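Local coordinates for putative Oleoyl-[acyl-carrier protein] thioesterase (Lactobacillus plantarum, PDB 2OWN) that probably hydrolyses the thioester bond of oleoyl and related acyl groups carried on acyl carrier protein, releasing free fatty acid, at residues B[27-35]-B[68-78]; B[162-172]-B[186-194]. All coordinates share one frame; numbering follows the deposited sequence.

Contact 1 of 2, residues B[27-35]-B[68-78]; sequences GRATLTTLI and YAIDITRMPRQ
A mainly apolar helix-on-sheet contact, closed at one end by a short backbone bridge, joins the start of helix 31-48 to the end of strand 61-72 and the loop after it. In the bridge Arg28 faces Arg77, and two backbone bonds flank the pair, Ala29 N to Pro76 O (2.7 Å, nearly straight) and Gln78 N to Gly27 O. The Arg28 side chain leads away from this bridge, and its guanidinium pairs with Asp201. Ala29 CB lies against the proline ring at Pro76 CD. Selenomethionine Met75 fills the angle between loop and helix. Its chain bends at chi2 (-66°) and chi3 (-80°), which folds the terminal methyl under the first turn: CE sits 3.1 Å from Ala29 O and also meets Thr30 O and Leu34 CB. Beyond it the helix lowers three aliphatic side chains onto the strand. Leu31 CD2 reaches Ile72 CD1 at 3.9 Å, and Leu34 slides antiparallel past Ile70, its CD2 3.8 Å from Ile70 CG2. Ile35 CD1 stands over the centre of the Tyr68 ring as a CH-pi contact, 4.0 Å from the centroid, and also touches Ile70 CD1; Ile35 CG2 lies near Tyr68 OH. Thr30 turns its side chain from the strand and caps the helix, OG1 accepting from Thr33 N at 3.1 Å. Helix 184-191 packs on Leu31 and Ile35 through Phe185, and Phe171 of the second subunit packs on Thr30 and Thr32. Helix 31-35 crosses strand 68-72 at 110°. A long helix laid over a curved antiparallel sheet is the signature of the hotdog fold, here in its N-terminal copy within the acyl-ACP thioesterase.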
loop_
_atom_site.group_PDB
_atom_site.type_symbol
_atom_site.label_atom_id
_atom_site.label_comp_id
_atom_site.label_asym_id
_atom_site.label_seq_id
_atom_site.Cartn_x
_atom_site.Cartn_y
_atom_site.Cartn_z
ATOM N N GLY B 27 7.600 12.184 -1.630
ATOM C CA GLY B 27 8.118 11.497 -2.827
ATOM C C GLY B 27 9.194 10.455 -2.550
ATOM O O GLY B 27 9.986 10.157 -3.439
ATOM N N ARG B 28 9.208 9.899 -1.334
ATOM C CA ARG B 28 10.173 8.881 -0.894
ATOM C C ARG B 28 9.432 7.690 -0.317
ATOM O O ARG B 28 8.379 7.874 0.311
ATOM C CB ARG B 28 11.091 9.455 0.156
ATOM C CG ARG B 28 11.923 10.642 -0.363
ATOM C CD ARG B 28 12.774 11.354 0.670
ATOM N NE ARG B 28 12.017 11.686 1.893
ATOM C CZ ARG B 28 12.279 12.678 2.753
ATOM N NH1 ARG B 28 13.290 13.554 2.571
ATOM N NH2 ARG B 28 11.468 12.811 3.822
ATOM N N ALA B 29 10.007 6.501 -0.510
ATOM C CA ALA B 29 9.449 5.224 -0.043
ATOM C C ALA B 29 9.241 5.203 1.468
ATOM O O ALA B 29 10.059 5.741 2.214
ATOM C CB ALA B 29 10.352 4.041 -0.447
ATOM N N THR B 30 8.127 4.617 1.890
ATOM C CA THR B 30 7.799 4.478 3.300
ATOM C C THR B 30 8.549 3.258 3.854
ATOM O O THR B 30 9.075 2.440 3.071
ATOM C CB THR B 30 6.296 4.222 3.509
ATOM O OG1 THR B 30 5.943 2.974 2.906
ATOM C CG2 THR B 30 5.437 5.361 2.901
ATOM N N LEU B 31 8.587 3.138 5.186
ATOM C CA LEU B 31 9.176 1.951 5.863
ATOM C C LEU B 31 8.399 0.676 5.522
ATOM O O LEU B 31 9.006 -0.396 5.433
ATOM C CB LEU B 31 9.272 2.101 7.404
ATOM C CG LEU B 31 10.434 2.921 7.935
ATOM C CD1 LEU B 31 10.271 3.250 9.426
ATOM C CD2 LEU B 31 11.749 2.177 7.665
ATOM N N THR B 32 7.067 0.805 5.388
ATOM C CA THR B 32 6.160 -0.291 4.976
ATOM C C THR B 32 6.662 -0.835 3.623
ATOM O O THR B 32 6.919 -2.036 3.522
ATOM C CB THR B 32 4.699 0.170 4.900
ATOM O OG1 THR B 32 4.338 0.770 6.152
ATOM C CG2 THR B 32 3.756 -0.995 4.587
ATOM N N THR B 33 6.888 0.070 2.657
ATOM C CA THR B 33 7.437 -0.288 1.320
ATOM C C THR B 33 8.831 -0.930 1.389
ATOM O O THR B 33 9.073 -1.896 0.673
ATOM C CB THR B 33 7.492 0.920 0.365
ATOM O OG1 THR B 33 6.154 1.305 0.078
ATOM C CG2 THR B 33 8.247 0.608 -0.986
ATOM N N LEU B 34 9.711 -0.384 2.246
ATOM C CA LEU B 34 11.097 -0.883 2.422
ATOM C C LEU B 34 11.091 -2.354 2.845
ATOM O O LEU B 34 11.782 -3.164 2.218
ATOM C CB LEU B 34 11.899 -0.045 3.427
ATOM C CG LEU B 34 13.410 -0.308 3.494
ATOM C CD1 LEU B 34 14.066 0.130 2.193
ATOM C CD2 LEU B 34 14.034 0.421 4.661
ATOM N N ILE B 35 10.287 -2.685 3.866
ATOM C CA ILE B 35 10.124 -4.092 4.332
ATOM C C ILE B 35 9.395 -4.927 3.265
ATOM O O ILE B 35 9.784 -6.083 3.040
ATOM C CB ILE B 35 9.418 -4.186 5.722
ATOM C CG1 ILE B 35 10.267 -3.510 6.802
ATOM C CG2 ILE B 35 9.135 -5.631 6.132
ATOM C CD1 ILE B 35 11.663 -4.091 7.027
ATOM N N TYR B 68 14.267 -7.113 13.478
ATOM C CA TYR B 68 14.802 -6.320 12.343
ATOM C C TYR B 68 15.707 -5.185 12.873
ATOM O O TYR B 68 15.379 -4.567 13.883
ATOM C CB TYR B 68 13.768 -5.622 11.435
ATOM C CG TYR B 68 13.021 -6.458 10.443
ATOM C CD1 TYR B 68 13.691 -7.028 9.335
ATOM C CD2 TYR B 68 11.617 -6.561 10.490
ATOM C CE1 TYR B 68 12.984 -7.786 8.344
ATOM C CE2 TYR B 68 10.889 -7.309 9.506
ATOM C CZ TYR B 68 11.583 -7.918 8.436
ATOM O OH TYR B 68 10.892 -8.653 7.484
ATOM N N ALA B 69 16.829 -4.966 12.187
ATOM C CA ALA B 69 17.777 -3.859 12.428
ATOM C C ALA B 69 17.964 -3.281 11.018
ATOM O O ALA B 69 18.406 -4.013 10.138
ATOM C CB ALA B 69 19.080 -4.334 13.009
ATOM N N ILE B 70 17.595 -2.016 10.810
ATOM C CA ILE B 70 17.648 -1.338 9.495
ATOM C C ILE B 70 18.576 -0.126 9.585
ATOM O O ILE B 70 18.364 0.706 10.459
ATOM C CB ILE B 70 16.234 -0.867 9.040
ATOM C CG1 ILE B 70 15.175 -1.985 9.169
ATOM C CG2 ILE B 70 16.273 -0.307 7.600
ATOM C CD1 ILE B 70 13.774 -1.547 8.832
ATOM N N ASP B 71 19.595 -0.071 8.717
ATOM C CA ASP B 71 20.570 1.024 8.614
ATOM C C ASP B 71 20.180 1.744 7.327
ATOM O O ASP B 71 20.361 1.178 6.258
ATOM C CB ASP B 71 22.004 0.461 8.563
ATOM C CG ASP B 71 23.101 1.539 8.457
ATOM O OD1 ASP B 71 22.846 2.754 8.593
ATOM O OD2 ASP B 71 24.272 1.143 8.257
ATOM N N ILE B 72 19.665 2.975 7.434
ATOM C CA ILE B 72 19.202 3.768 6.278
ATOM C C ILE B 72 20.149 4.932 5.926
ATOM O O ILE B 72 20.320 5.841 6.735
ATOM C CB ILE B 72 17.747 4.307 6.516
ATOM C CG1 ILE B 72 16.777 3.147 6.814
ATOM C CG2 ILE B 72 17.243 5.119 5.304
ATOM C CD1 ILE B 72 15.383 3.564 7.136
ATOM N N THR B 73 20.758 4.872 4.728
ATOM C CA THR B 73 21.622 5.941 4.169
ATOM C C THR B 73 20.630 6.977 3.606
ATOM O O THR B 73 20.724 8.170 3.910
ATOM C CB THR B 73 22.606 5.413 3.111
ATOM O OG1 THR B 73 23.482 4.459 3.726
ATOM C CG2 THR B 73 23.442 6.541 2.506
ATOM N N ARG B 74 19.736 6.510 2.734
ATOM C CA ARG B 74 18.616 7.325 2.209
ATOM C C ARG B 74 17.512 6.394 1.714
ATOM O O ARG B 74 17.822 5.310 1.209
ATOM C CB ARG B 74 19.001 8.335 1.119
ATOM C CG ARG B 74 19.335 7.807 -0.275
ATOM C CD ARG B 74 19.472 8.952 -1.225
ATOM N NE ARG B 74 19.708 8.474 -2.581
ATOM C CZ ARG B 74 18.780 8.087 -3.466
ATOM N NH1 ARG B 74 17.469 8.051 -3.173
ATOM N NH2 ARG B 74 19.190 7.688 -4.678
HETATM N N MSE B 75 16.257 6.822 1.843
HETATM C CA MSE B 75 15.116 6.027 1.384
HETATM C C MSE B 75 15.000 6.129 -0.133
HETATM O O MSE B 75 15.378 7.176 -0.694
HETATM C CB MSE B 75 13.795 6.462 2.037
HETATM C CG MSE B 75 13.779 6.246 3.541
HETATM SE SE MSE B 75 13.858 4.348 3.998
HETATM C CE MSE B 75 12.006 3.857 3.740
ATOM N N PRO B 76 14.564 5.032 -0.810
ATOM C CA PRO B 76 14.345 5.114 -2.252
ATOM C C PRO B 76 13.307 6.209 -2.629
ATOM O O PRO B 76 12.347 6.430 -1.880
ATOM C CB PRO B 76 13.819 3.719 -2.593
ATOM C CG PRO B 76 14.402 2.855 -1.593
ATOM C CD PRO B 76 14.334 3.644 -0.345
ATOM N N ARG B 77 13.566 6.907 -3.730
ATOM C CA ARG B 77 12.714 7.990 -4.244
ATOM C C ARG B 77 11.680 7.434 -5.219
ATOM O O ARG B 77 11.886 6.347 -5.783
ATOM C CB ARG B 77 13.581 9.016 -4.991
ATOM C CG ARG B 77 14.601 9.765 -4.120
ATOM C CD ARG B 77 15.798 10.280 -4.941
ATOM N NE ARG B 77 15.437 11.048 -6.138
ATOM C CZ ARG B 77 16.294 11.478 -7.084
ATOM N NH1 ARG B 77 17.622 11.231 -7.027
ATOM N NH2 ARG B 77 15.808 12.166 -8.132
ATOM N N GLN B 78 10.589 8.190 -5.426
ATOM C CA GLN B 78 9.527 7.842 -6.401
ATOM C C GLN B 78 10.166 7.731 -7.798
ATOM O O GLN B 78 10.993 8.570 -8.166
ATOM C CB GLN B 78 8.417 8.897 -6.446
ATOM C CG GLN B 78 7.262 8.625 -7.421
ATOM C CD GLN B 78 6.305 9.798 -7.559
ATOM O OE1 GLN B 78 6.109 10.561 -6.630
ATOM N NE2 GLN B 78 5.712 9.940 -8.730
#

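Contact 2 of 2, residues B[162-172]-B[186-194]; sequences ITKPYHVRFFD and DWLVDTLPA. With SO4 (sulfate ion), chain C.
The Tyr166 and Trp187 rings form an offset stack, the phenol against the five-membered part of the indole with centroids 4.8 Å apart and planes at 27°. Each residue also lays its CB over a face of the other's ring, Trp187 CB being 3.9 Å from the phenol centroid. At the phenol edge stands the Asp190 carboxylate, turned steeply against the ring; at the indole edge a water accepts from Trp187 NE1 and donates to His167 O and Asp172 OD2. Val168 CG2 meets the far end of the indole at CH2. Tyr166 OH donates to Asp190 OD2 (2.7 Å), coming on the anti side and 30° out of the carboxylate plane. CG of Asp190 is anti to its N (chi1 -174°), which swings the carboxylate toward the strand. The straight Lys164 chain brings NZ to Asp190 O at 2.8 Å and forms a longer salt bridge to Asp190 OD2, 3.6 Å away. Asp190 OD1 accepts from Phe170 N of the second subunit, so this carboxylate ties strand, helix and dimer partner together. A phenylalanine in place of Tyr166 would probably leave Asp190 OD2 without its hydroxyl mate, with only the long Lys164 bridge across this contact to hold it. Further along, Ile162 CG2 packs on Thr191 CG2 at 3.9 Å, while Thr191 OG1 is spent on Trp187 O within the helix. Beside the strand, at its His167 end, a sulfate, probably from the crystallisation liquor, takes His167 N (2.9 Å) and His167 ND1, with a weak bond from Arg169 NH2; His167 N of the second subunit binds it too. Helix 186-191 lies on strand 162-167, axes 9.1 Å apart, as expected for the helix-on-sheet core of the C-terminal hotdog domain at its dimer interface.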
loop_
_atom_site.group_PDB
_atom_site.type_symbol
_atom_site.label_atom_id
_atom_site.label_comp_id
_atom_site.label_asym_id
_atom_site.label_seq_id
_atom_site.Cartn_x
_atom_site.Cartn_y
_atom_site.Cartn_z
ATOM N N ILE B 162 2.690 10.141 23.120
ATOM C CA ILE B 162 1.699 10.297 22.050
ATOM C C ILE B 162 1.073 8.918 21.917
ATOM O O ILE B 162 1.807 7.956 21.684
ATOM C CB ILE B 162 2.326 10.727 20.689
ATOM C CG1 ILE B 162 3.145 12.020 20.834
ATOM C CG2 ILE B 162 1.234 10.903 19.623
ATOM C CD1 ILE B 162 3.877 12.451 19.551
ATOM N N THR B 163 -0.251 8.825 22.088
ATOM C CA THR B 163 -1.007 7.561 21.973
ATOM C C THR B 163 -2.137 7.702 20.940
ATOM O O THR B 163 -2.865 8.695 20.978
ATOM C CB THR B 163 -1.560 7.092 23.339
ATOM O OG1 THR B 163 -0.472 6.886 24.240
ATOM C CG2 THR B 163 -2.333 5.773 23.222
ATOM N N LYS B 164 -2.225 6.739 20.007
ATOM C CA LYS B 164 -3.285 6.665 18.974
ATOM C C LYS B 164 -3.792 5.220 18.813
ATOM O O LYS B 164 -2.952 4.301 18.781
ATOM C CB LYS B 164 -2.828 7.145 17.590
ATOM C CG LYS B 164 -2.488 8.621 17.460
ATOM C CD LYS B 164 -2.281 8.942 15.989
ATOM C CE LYS B 164 -1.851 10.353 15.715
ATOM N NZ LYS B 164 -1.720 10.499 14.238
ATOM N N PRO B 165 -5.140 5.012 18.746
ATOM C CA PRO B 165 -5.656 3.668 18.498
ATOM C C PRO B 165 -5.723 3.408 16.977
ATOM O O PRO B 165 -5.899 4.352 16.187
ATOM C CB PRO B 165 -7.059 3.719 19.105
ATOM C CG PRO B 165 -7.498 5.109 18.889
ATOM C CD PRO B 165 -6.261 5.965 18.929
ATOM N N TYR B 166 -5.520 2.152 16.589
ATOM C CA TYR B 166 -5.623 1.691 15.188
ATOM C C TYR B 166 -6.373 0.363 15.182
ATOM O O TYR B 166 -6.156 -0.468 16.072
ATOM C CB TYR B 166 -4.265 1.508 14.523
ATOM C CG TYR B 166 -3.461 2.768 14.403
ATOM C CD1 TYR B 166 -3.592 3.601 13.272
ATOM C CD2 TYR B 166 -2.558 3.157 15.417
ATOM C CE1 TYR B 166 -2.836 4.803 13.142
ATOM C CE2 TYR B 166 -1.788 4.359 15.295
ATOM C CZ TYR B 166 -1.941 5.167 14.167
ATOM O OH TYR B 166 -1.210 6.310 14.060
ATOM N N HIS B 167 -7.246 0.187 14.193
ATOM C CA HIS B 167 -8.033 -1.034 14.002
ATOM C C HIS B 167 -7.369 -1.807 12.868
ATOM O O HIS B 167 -6.950 -1.202 11.865
ATOM C CB HIS B 167 -9.481 -0.696 13.683
ATOM C CG HIS B 167 -10.170 0.049 14.782
ATOM N ND1 HIS B 167 -10.077 1.417 14.924
ATOM C CD2 HIS B 167 -10.954 -0.384 15.797
ATOM C CE1 HIS B 167 -10.776 1.794 15.981
ATOM N NE2 HIS B 167 -11.318 0.720 16.527
ATOM N N VAL B 168 -7.269 -3.133 13.031
ATOM C CA VAL B 168 -6.660 -4.025 12.030
ATOM C C VAL B 168 -7.715 -4.208 10.928
ATOM O O VAL B 168 -8.834 -4.636 11.216
ATOM C CB VAL B 168 -6.219 -5.385 12.616
ATOM C CG1 VAL B 168 -5.574 -6.276 11.547
ATOM C CG2 VAL B 168 -5.244 -5.166 13.751
ATOM N N ARG B 169 -7.342 -3.868 9.694
ATOM C CA ARG B 169 -8.227 -3.942 8.515
ATOM C C ARG B 169 -8.113 -5.244 7.758
ATOM O O ARG B 169 -7.160 -6.000 7.962
ATOM C CB ARG B 169 -7.899 -2.824 7.538
ATOM C CG ARG B 169 -8.130 -1.488 8.104
ATOM C CD ARG B 169 -7.588 -0.454 7.204
ATOM N NE ARG B 169 -7.764 0.829 7.843
ATOM C CZ ARG B 169 -7.121 1.951 7.535
ATOM N NH1 ARG B 169 -6.216 2.036 6.559
ATOM N NH2 ARG B 169 -7.401 3.023 8.259
ATOM N N PHE B 170 -9.087 -5.472 6.864
ATOM C CA PHE B 170 -9.131 -6.660 6.003
ATOM C C PHE B 170 -7.867 -6.710 5.122
ATOM O O PHE B 170 -7.197 -7.744 5.134
ATOM C CB PHE B 170 -10.410 -6.722 5.154
ATOM C CG PHE B 170 -10.494 -7.939 4.288
ATOM C CD1 PHE B 170 -10.833 -9.184 4.851
ATOM C CD2 PHE B 170 -10.228 -7.860 2.902
ATOM C CE1 PHE B 170 -10.909 -10.351 4.049
ATOM C CE2 PHE B 170 -10.301 -9.014 2.076
ATOM C CZ PHE B 170 -10.643 -10.267 2.649
ATOM N N PHE B 171 -7.503 -5.586 4.475
ATOM C CA PHE B 171 -6.284 -5.533 3.619
ATOM C C PHE B 171 -4.936 -5.673 4.372
ATOM O O PHE B 171 -3.919 -5.865 3.704
ATOM C CB PHE B 171 -6.240 -4.324 2.643
ATOM C CG PHE B 171 -7.444 -4.196 1.706
ATOM C CD1 PHE B 171 -8.125 -5.326 1.165
ATOM C CD2 PHE B 171 -7.788 -2.915 1.211
ATOM C CE1 PHE B 171 -9.225 -5.165 0.264
ATOM C CE2 PHE B 171 -8.868 -2.736 0.293
ATOM C CZ PHE B 171 -9.590 -3.867 -0.182
ATOM N N ASP B 172 -4.919 -5.555 5.712
ATOM C CA ASP B 172 -3.699 -5.801 6.515
ATOM C C ASP B 172 -3.296 -7.300 6.527
ATOM O O ASP B 172 -2.113 -7.593 6.721
ATOM C CB ASP B 172 -3.832 -5.292 7.963
ATOM C CG ASP B 172 -4.000 -3.782 8.055
ATOM O OD1 ASP B 172 -3.412 -3.045 7.251
ATOM O OD2 ASP B 172 -4.682 -3.328 8.984
ATOM N N ASP B 186 2.848 1.475 9.320
ATOM C CA ASP B 186 1.732 2.410 9.052
ATOM C C ASP B 186 1.270 3.029 10.375
ATOM O O ASP B 186 1.065 4.228 10.432
ATOM C CB ASP B 186 0.479 1.747 8.432
ATOM C CG ASP B 186 0.739 1.036 7.090
ATOM O OD1 ASP B 186 1.722 1.340 6.390
ATOM O OD2 ASP B 186 -0.086 0.168 6.734
ATOM N N TRP B 187 1.159 2.197 11.422
ATOM C CA TRP B 187 0.703 2.622 12.760
ATOM C C TRP B 187 1.808 3.373 13.498
ATOM O O TRP B 187 1.542 4.435 14.059
ATOM C CB TRP B 187 0.209 1.442 13.635
ATOM C CG TRP B 187 -0.698 0.488 12.924
ATOM C CD1 TRP B 187 -1.655 0.808 12.015
ATOM C CD2 TRP B 187 -0.781 -0.923 13.123
ATOM N NE1 TRP B 187 -2.289 -0.312 11.582
ATOM C CE2 TRP B 187 -1.792 -1.401 12.248
ATOM C CE3 TRP B 187 -0.092 -1.843 13.949
ATOM C CZ2 TRP B 187 -2.138 -2.778 12.158
ATOM C CZ3 TRP B 187 -0.429 -3.226 13.869
ATOM C CH2 TRP B 187 -1.453 -3.673 12.973
ATOM N N LEU B 188 3.021 2.796 13.502
ATOM C CA LEU B 188 4.228 3.361 14.162
ATOM C C LEU B 188 4.581 4.771 13.696
ATOM O O LEU B 188 4.693 5.681 14.516
ATOM C CB LEU B 188 5.453 2.449 13.948
ATOM C CG LEU B 188 5.441 1.068 14.622
ATOM C CD1 LEU B 188 6.437 0.088 13.972
ATOM C CD2 LEU B 188 5.690 1.193 16.120
ATOM N N VAL B 189 4.711 4.932 12.375
ATOM C CA VAL B 189 5.070 6.225 11.751
ATOM C C VAL B 189 3.928 7.242 11.882
ATOM O O VAL B 189 4.205 8.394 12.223
ATOM C CB VAL B 189 5.566 6.061 10.279
ATOM C CG1 VAL B 189 5.913 7.414 9.656
ATOM C CG2 VAL B 189 6.788 5.134 10.256
ATOM N N ASP B 190 2.679 6.816 11.621
ATOM C CA ASP B 190 1.493 7.703 11.749
ATOM C C ASP B 190 1.243 8.198 13.199
ATOM O O ASP B 190 0.556 9.212 13.364
ATOM C CB ASP B 190 0.213 7.075 11.181
ATOM C CG ASP B 190 -0.954 8.043 11.175
ATOM O OD1 ASP B 190 -0.833 9.095 10.505
ATOM O OD2 ASP B 190 -1.922 7.787 11.920
ATOM N N THR B 191 1.750 7.491 14.232
ATOM C CA THR B 191 1.652 7.953 15.653
ATOM C C THR B 191 2.284 9.355 15.805
ATOM O O THR B 191 1.750 10.188 16.544
ATOM C CB THR B 191 2.320 6.982 16.663
ATOM O OG1 THR B 191 1.781 5.667 16.501
ATOM C CG2 THR B 191 2.107 7.441 18.133
ATOM N N LEU B 192 3.389 9.592 15.075
ATOM C CA LEU B 192 4.101 10.871 15.062
ATOM C C LEU B 192 3.328 11.864 14.169
ATOM O O LEU B 192 2.774 11.441 13.141
ATOM C CB LEU B 192 5.523 10.705 14.525
ATOM C CG LEU B 192 6.450 9.749 15.288
ATOM C CD1 LEU B 192 7.725 9.482 14.488
ATOM C CD2 LEU B 192 6.765 10.277 16.685
ATOM N N PRO B 193 3.321 13.173 14.525
ATOM C CA PRO B 193 2.578 14.145 13.716
ATOM C C PRO B 193 3.312 14.515 12.411
ATOM O O PRO B 193 4.546 14.354 12.328
ATOM C CB PRO B 193 2.476 15.348 14.652
ATOM C CG PRO B 193 3.725 15.298 15.425
ATOM C CD PRO B 193 4.027 13.851 15.636
ATOM N N ALA B 194 2.549 14.982 11.415
ATOM C CA ALA B 194 3.085 15.433 10.104
ATOM C C ALA B 194 4.174 16.522 10.244
ATOM O O ALA B 194 5.121 16.512 9.458
ATOM C CB ALA B 194 1.956 15.902 9.152
HETATM S S SO4 C . -8.151 3.701 12.286
HETATM O O1 SO4 C . -7.524 2.397 12.336
HETATM O O2 SO4 C . -7.323 4.682 12.983
HETATM O O3 SO4 C . -8.315 4.162 10.937
HETATM O O4 SO4 C . -9.464 3.615 12.923
HETATM O O HOH W 1 -2.929 10.748 11.204
HETATM O O HOH W 2 -5.005 -1.040 10.079
HETATM O O HOH W 3 -2.621 -0.552 7.307
#

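How the contacts relate
Contact 1 lies in the N-terminal hotdog half and contact 2 in the C-terminal half, with centres about 18 Å apart. Their helices meet directly: Thr32 OG1 and Asp186 OD1 are 2.7 Å apart, a probable hydrogen bond, and Leu31 CD1 packs 4.0 Å from Val189 CG2. Strand 61-72 also pairs with strand 200-209, so the two halves are joined through sheet as well as helices. Both contacts touch the second subunit: the same Phe171 of that subunit that meets contact 1 also packs on Asp186 and Val189 of contact 2. The sulfate belongs to contact 2 alone, bridging the subunits; it does not by itself mark the active site.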